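Local atomic coordinates of aminofutalosine deaminase (Helicobacter pylori, PDB entry 7LKK), a protein that catalyses the hydrolytic deamination of aminofutalosine in the menaquinone pathway, probably also converting adenosine to inosine, at a metal centre that holds iron in this structure. Residues C31-E35 with K398-I402; L72-I76 with L361-T365. One frame throughout, in Å; residues are numbered along the deposited sequence.

Contact 1 (C31-E35 with K398-I402)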
ATOM      1  N   CYS A  31      18.377  15.712  -4.289  1.00 28.47           N
ATOM      2  CA  CYS A  31      17.245  15.607  -3.367  1.00 24.27           C
ATOM      3  C   CYS A  31      17.511  16.403  -2.089  1.00 27.69           C
ATOM      4  O   CYS A  31      17.367  15.905  -0.972  1.00 25.32           O
ATOM      5  CB  CYS A  31      16.921  14.143  -3.060  1.00 30.89           C
ATOM      6  SG  CYS A  31      15.168  13.813  -2.859  1.00 41.83           S
ATOM      7  N   GLU A  32      17.897  17.663  -2.274  1.00 23.70           N
ATOM      8  CA  GLU A  32      18.260  18.526  -1.158  1.00 24.29           C
ATOM      9  C   GLU A  32      17.057  18.829  -0.274  1.00 23.00           C
ATOM     10  O   GLU A  32      15.953  19.087  -0.764  1.00 20.49           O
ATOM     11  CB  GLU A  32      18.857  19.829  -1.684  1.00 22.03           C
ATOM     12  CG  GLU A  32      20.039  20.346  -0.894  1.00 26.24           C
ATOM     13  CD  GLU A  32      20.775  21.443  -1.634  1.00 24.59           C
ATOM     14  OE1 GLU A  32      21.050  21.259  -2.837  1.00 21.72           O
ATOM     15  OE2 GLU A  32      21.069  22.489  -1.017  1.00 32.53           O
ATOM     16  N   VAL A  33      17.275  18.789   1.039  1.00 20.70           N
ATOM     17  CA  VAL A  33      16.267  19.157   2.026  1.00 18.67           C
ATOM     18  C   VAL A  33      16.793  20.349   2.810  1.00 22.16           C
ATOM     19  O   VAL A  33      17.905  20.301   3.351  1.00 24.37           O
ATOM     20  CB  VAL A  33      15.931  17.989   2.969  1.00 19.84           C
ATOM     21  CG1 VAL A  33      14.949  18.443   4.038  1.00 20.93           C
ATOM     22  CG2 VAL A  33      15.359  16.818   2.180  1.00 20.04           C
ATOM     23  N   LEU A  34      16.000  21.412   2.872  1.00 24.54           N
ATOM     24  CA  LEU A  34      16.399  22.651   3.519  1.00 25.03           C
ATOM     25  C   LEU A  34      15.392  23.018   4.599  1.00 25.63           C
ATOM     26  O   LEU A  34      14.187  22.793   4.442  1.00 24.04           O
ATOM     27  CB  LEU A  34      16.524  23.787   2.500  1.00 26.36           C
ATOM     28  CG  LEU A  34      17.611  23.566   1.448  1.00 26.04           C
ATOM     29  CD1 LEU A  34      17.494  24.578   0.317  1.00 26.47           C
ATOM     30  CD2 LEU A  34      18.988  23.629   2.093  1.00 26.92           C
ATOM     31  N   GLU A  35      15.894  23.573   5.696  1.00 27.35           N
ATOM     32  CA  GLU A  35      15.069  23.926   6.842  1.00 25.84           C
ATOM     33  C   GLU A  35      14.808  25.426   6.861  1.00 21.13           C
ATOM     34  O   GLU A  35      15.713  26.227   6.612  1.00 22.80           O
ATOM     35  CB  GLU A  35      15.736  23.487   8.148  1.00 29.98           C
ATOM     36  CG  GLU A  35      15.986  21.986   8.228  1.00 35.22           C
ATOM     37  CD  GLU A  35      16.617  21.561   9.539  1.00 42.06           C
ATOM     38  OE1 GLU A  35      17.449  22.322  10.076  1.00 47.29           O
ATOM     39  OE2 GLU A  35      16.279  20.464  10.033  1.00 35.17           O
ATOM     40  N   LYS A 398      15.756  16.110   9.521  1.00 25.80           N
ATOM     41  CA  LYS A 398      16.252  16.303   8.161  1.00 31.52           C
ATOM     42  C   LYS A 398      16.380  14.981   7.412  1.00 28.69           C
ATOM     43  O   LYS A 398      15.958  14.867   6.255  1.00 29.00           O
ATOM     44  CB  LYS A 398      17.598  17.028   8.206  1.00 30.57           C
ATOM     45  CG  LYS A 398      17.914  17.857   6.979  1.00 31.92           C
ATOM     46  CD  LYS A 398      19.285  18.500   7.119  1.00 37.40           C
ATOM     47  CE  LYS A 398      19.529  19.541   6.043  1.00 41.16           C
ATOM     48  NZ  LYS A 398      20.807  20.271   6.262  1.00 42.86           N
ATOM     49  N   GLU A 399      16.956  13.964   8.057  1.00 23.95           N
ATOM     50  CA  GLU A 399      17.205  12.704   7.369  1.00 27.11           C
ATOM     51  C   GLU A 399      15.953  11.843   7.236  1.00 26.68           C
ATOM     52  O   GLU A 399      15.925  10.941   6.392  1.00 25.33           O
ATOM     53  CB  GLU A 399      18.315  11.923   8.075  1.00 31.36           C
ATOM     54  CG  GLU A 399      17.946  11.371   9.436  1.00 32.67           C
ATOM     55  CD  GLU A 399      18.562  10.008   9.682  1.00 40.76           C
ATOM     56  OE1 GLU A 399      19.714   9.789   9.249  1.00 48.58           O
ATOM     57  OE2 GLU A 399      17.893   9.154  10.303  1.00 36.22           O
ATOM     58  N   GLN A 400      14.925  12.091   8.048  1.00 23.63           N
ATOM     59  CA  GLN A 400      13.669  11.358   7.956  1.00 23.90           C
ATOM     60  C   GLN A 400      12.602  12.110   7.171  1.00 23.70           C
ATOM     61  O   GLN A 400      11.533  11.544   6.917  1.00 23.85           O
ATOM     62  CB  GLN A 400      13.129  11.046   9.358  1.00 24.36           C
ATOM     63  CG  GLN A 400      13.953  10.044  10.156  1.00 24.89           C
ATOM     64  CD  GLN A 400      13.610   8.608   9.824  1.00 19.44           C
ATOM     65  OE1 GLN A 400      12.438   8.241   9.741  1.00 17.97           O
ATOM     66  NE2 GLN A 400      14.633   7.782   9.641  1.00 19.98           N
ATOM     67  N   ALA A 401      12.877  13.356   6.773  1.00 19.18           N
ATOM     68  CA  ALA A 401      11.834  14.243   6.266  1.00 21.83           C
ATOM     69  C   ALA A 401      11.150  13.667   5.031  1.00 18.50           C
ATOM     70  O   ALA A 401       9.919  13.684   4.926  1.00 17.73           O
ATOM     71  CB  ALA A 401      12.427  15.620   5.957  1.00 21.04           C
ATOM     72  N   ILE A 402      11.937  13.171   4.073  1.00 18.58           N
ATOM     73  CA  ILE A 402      11.366  12.696   2.816  1.00 18.14           C
ATOM     74  C   ILE A 402      10.513  11.453   3.044  1.00 16.63           C
ATOM     75  O   ILE A 402       9.405  11.336   2.504  1.00 18.45           O
ATOM     76  CB  ILE A 402      12.482  12.438   1.789  1.00 17.35           C
ATOM     77  CG1 ILE A 402      13.062  13.762   1.289  1.00 19.55           C
ATOM     78  CG2 ILE A 402      11.960  11.606   0.624  1.00 15.46           C
ATOM     79  CD1 ILE A 402      14.390  13.614   0.588  1.00 21.28           C
TER

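Contact 2 (L72-I76 with L361-T365)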
ATOM      1  N   LEU A  72       7.329  21.845  -1.467  1.00 17.80           N
ATOM      2  CA  LEU A  72       7.961  21.024  -2.489  1.00 15.25           C
ATOM      3  C   LEU A  72       7.290  21.328  -3.822  1.00 14.63           C
ATOM      4  O   LEU A  72       6.233  21.973  -3.860  1.00 16.28           O
ATOM      5  CB  LEU A  72       7.862  19.526  -2.141  1.00 19.13           C
ATOM      6  CG  LEU A  72       6.574  18.773  -2.485  1.00 17.98           C
ATOM      7  CD1 LEU A  72       6.841  17.275  -2.550  1.00 18.05           C
ATOM      8  CD2 LEU A  72       5.476  19.072  -1.474  1.00 17.65           C
ATOM      9  N   PRO A  73       7.894  20.918  -4.936  1.00 14.95           N
ATOM     10  CA  PRO A  73       7.237  21.124  -6.232  1.00 15.56           C
ATOM     11  C   PRO A  73       5.948  20.323  -6.324  1.00 17.86           C
ATOM     12  O   PRO A  73       5.824  19.240  -5.750  1.00 17.61           O
ATOM     13  CB  PRO A  73       8.273  20.624  -7.245  1.00 17.75           C
ATOM     14  CG  PRO A  73       9.562  20.617  -6.517  1.00 17.45           C
ATOM     15  CD  PRO A  73       9.235  20.330  -5.092  1.00 16.86           C
ATOM     16  N   ALA A  74       4.982  20.870  -7.058  1.00 19.16           N
ATOM     17  CA  ALA A  74       3.804  20.091  -7.412  1.00 17.82           C
ATOM     18  C   ALA A  74       4.221  18.820  -8.142  1.00 19.86           C
ATOM     19  O   ALA A  74       5.220  18.789  -8.867  1.00 18.07           O
ATOM     20  CB  ALA A  74       2.852  20.914  -8.281  1.00 21.06           C
ATOM     21  N   PHE A  75       3.450  17.757  -7.936  1.00 17.60           N
ATOM     22  CA  PHE A  75       3.798  16.471  -8.514  1.00 17.54           C
ATOM     23  C   PHE A  75       3.509  16.452 -10.011  1.00 15.68           C
ATOM     24  O   PHE A  75       2.723  17.246 -10.535  1.00 17.65           O
ATOM     25  CB  PHE A  75       3.020  15.344  -7.839  1.00 17.39           C
ATOM     26  CG  PHE A  75       3.439  15.079  -6.423  1.00 15.22           C
ATOM     27  CD1 PHE A  75       4.778  14.974  -6.089  1.00 12.21           C
ATOM     28  CD2 PHE A  75       2.488  14.927  -5.427  1.00 18.03           C
ATOM     29  CE1 PHE A  75       5.164  14.728  -4.786  1.00 17.69           C
ATOM     30  CE2 PHE A  75       2.865  14.679  -4.122  1.00 19.38           C
ATOM     31  CZ  PHE A  75       4.206  14.581  -3.801  1.00 18.90           C
ATOM     32  N   ILE A  76       4.167  15.523 -10.698  1.00 16.80           N
ATOM     33  CA  ILE A  76       3.875  15.202 -12.088  1.00 15.42           C
ATOM     34  C   ILE A  76       3.447  13.742 -12.135  1.00 15.22           C
ATOM     35  O   ILE A  76       4.180  12.860 -11.667  1.00 16.63           O
ATOM     36  CB  ILE A  76       5.081  15.452 -13.006  1.00 19.08           C
ATOM     37  CG1 ILE A  76       5.373  16.952 -13.122  1.00 16.70           C
ATOM     38  CG2 ILE A  76       4.828  14.857 -14.385  1.00 19.98           C
ATOM     39  CD1 ILE A  76       6.365  17.469 -12.104  1.00 17.82           C
ATOM     40  N   LEU A 361      10.369  10.181  -4.420  1.00 16.08           N
ATOM     41  CA  LEU A 361      10.107  11.615  -4.495  1.00 17.90           C
ATOM     42  C   LEU A 361      10.554  12.191  -5.833  1.00 15.02           C
ATOM     43  O   LEU A 361       9.805  12.933  -6.480  1.00 17.32           O
ATOM     44  CB  LEU A 361      10.799  12.339  -3.338  1.00 16.37           C
ATOM     45  CG  LEU A 361      10.665  13.864  -3.312  1.00 20.30           C
ATOM     46  CD1 LEU A 361       9.201  14.277  -3.306  1.00 16.96           C
ATOM     47  CD2 LEU A 361      11.394  14.454  -2.108  1.00 18.96           C
ATOM     48  N   LEU A 362      11.781  11.876  -6.258  1.00 16.23           N
ATOM     49  CA  LEU A 362      12.248  12.341  -7.560  1.00 15.15           C
ATOM     50  C   LEU A 362      11.433  11.728  -8.692  1.00 16.19           C
ATOM     51  O   LEU A 362      11.234  12.367  -9.733  1.00 14.63           O
ATOM     52  CB  LEU A 362      13.733  12.022  -7.739  1.00 17.14           C
ATOM     53  CG  LEU A 362      14.693  12.734  -6.781  1.00 22.66           C
ATOM     54  CD1 LEU A 362      16.142  12.424  -7.129  1.00 24.24           C
ATOM     55  CD2 LEU A 362      14.441  14.231  -6.786  1.00 19.75           C
ATOM     56  N   GLY A 363      10.963  10.492  -8.512  1.00 18.71           N
ATOM     57  CA  GLY A 363      10.088   9.874  -9.492  1.00 14.71           C
ATOM     58  C   GLY A 363       8.758  10.578  -9.650  1.00 17.52           C
ATOM     59  O   GLY A 363       8.112  10.442 -10.695  1.00 19.21           O
ATOM     60  N   ALA A 364       8.327  11.320  -8.633  1.00 16.84           N
ATOM     61  CA  ALA A 364       7.067  12.045  -8.675  1.00 14.66           C
ATOM     62  C   ALA A 364       7.236  13.520  -9.003  1.00 16.87           C
ATOM     63  O   ALA A 364       6.231  14.225  -9.140  1.00 18.83           O
ATOM     64  CB  ALA A 364       6.331  11.911  -7.337  1.00 16.02           C
ATOM     65  N   THR A 365       8.471  14.008  -9.118  1.00 15.84           N
ATOM     66  CA  THR A 365       8.694  15.426  -9.368  1.00 17.65           C
ATOM     67  C   THR A 365       9.610  15.638 -10.568  1.00 20.76           C
ATOM     68  O   THR A 365       9.138  15.695 -11.709  1.00 19.13           O
ATOM     69  CB  THR A 365       9.271  16.110  -8.123  1.00 18.20           C
ATOM     70  OG1 THR A 365      10.484  15.459  -7.723  1.00 15.48           O
ATOM     71  CG2 THR A 365       8.268  16.060  -6.972  1.00 14.99           C
TER
HETATM   72  O   HOH W   1       6.588  11.807 -12.039  1.00 24.83           O

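Contact 1 (C31-E35 with K398-I402)
Val33 lies over Ala401 and Ile402 of helix 401-408, its CG2 3.7 Å from Ile402 CD1 and its CG1 4.2 Å from Ala401 CB; it has 89 Å² covered, the most of any residue here. Side chains alternate along the extended chain: Val33 points its CA-to-CB bond toward 398-402, Glu32 and Leu34 point theirs away. Cys31 extends the apolar patch, SG lying 3.5 Å from Ile402 CD1. At the exposed end Lys398 runs fully extended (chi2 to chi4 all t), bringing its CE to 3.2 Å from Val33 O and laying its methylenes along Val33 (CG 4.2 Å from Val33 CG1). Its charge stays apart from Glu35: Lys398 NZ is 5.5 Å from Glu35 OE1, too far for a salt bridge. Phe25, on the strand paired antiparallel with 33-34, touches Val33, Ala401 and Ile402 and so joins the same apolar cluster. N-terminal strand 33-34 packs on C-terminal helix 401-408, consistent with amidohydrolases in which the two chain ends come together beside the TIM barrel.

Contact 2 (L72-I76 with L361-T365)
In this TIM-barrel amidohydrolase the strand 69-80, which carries the iron ligand His79, is met by the C-terminal end of helix 353-364. Thr365, with 75 Å² covered, is the most engaged residue: its CA is 5.1 Å from Phe75 CA, its CG2 packs at 3.8 Å on Phe75 CD1 near the ring edge, and its O comes within 3.3 Å of Ile76 CD1. The hydroxyl turns back on the helix, Thr365 OG1 donating to Leu361 O at 2.9 Å. Ala364, with 55 Å², offers a methyl (CB 3.7 Å from Phe75 CD1) and a carbonyl O, which accepts from Ile76 N at 2.9 Å and 172°, a nearly straight hydrogen bond. Phe75 CA lies 3.4 Å from Ala364 O in a CA-H...O contact. Ile76, with 49 Å², joins by its backbone N and by its CD1, which approaches Thr365 O, and its side chain is about 9 Å from that of His79. A water sits 2.7 Å from Ile76 O and 2.4 Å from Gly363 O, the latter unusually short.

Contact 2 is entirely buried, its centre about 11 Å from the centre of the chain, against about 24 Å for the centre of contact 1, which mixes buried residues with the exposed Lys398 and Glu35. Their buried areas are nonetheless alike, 299 and 307 Å². The chemistry follows the setting: contact 2 adds a direct backbone hydrogen bond and a water to its apolar packing, whereas contact 1 relies mainly on apolar side-chain packing with no hydrogen bond between its segments. The two adjoin through helix 353-364, since Leu361 CD2 lies 3.8 Å from Ile402 CG1 and 3.9 Å from Cys31 SG. Contact 2 thus ties that helix to the metal-bearing strand, and Ile402 and Cys31 of contact 1 pack against it at Leu361.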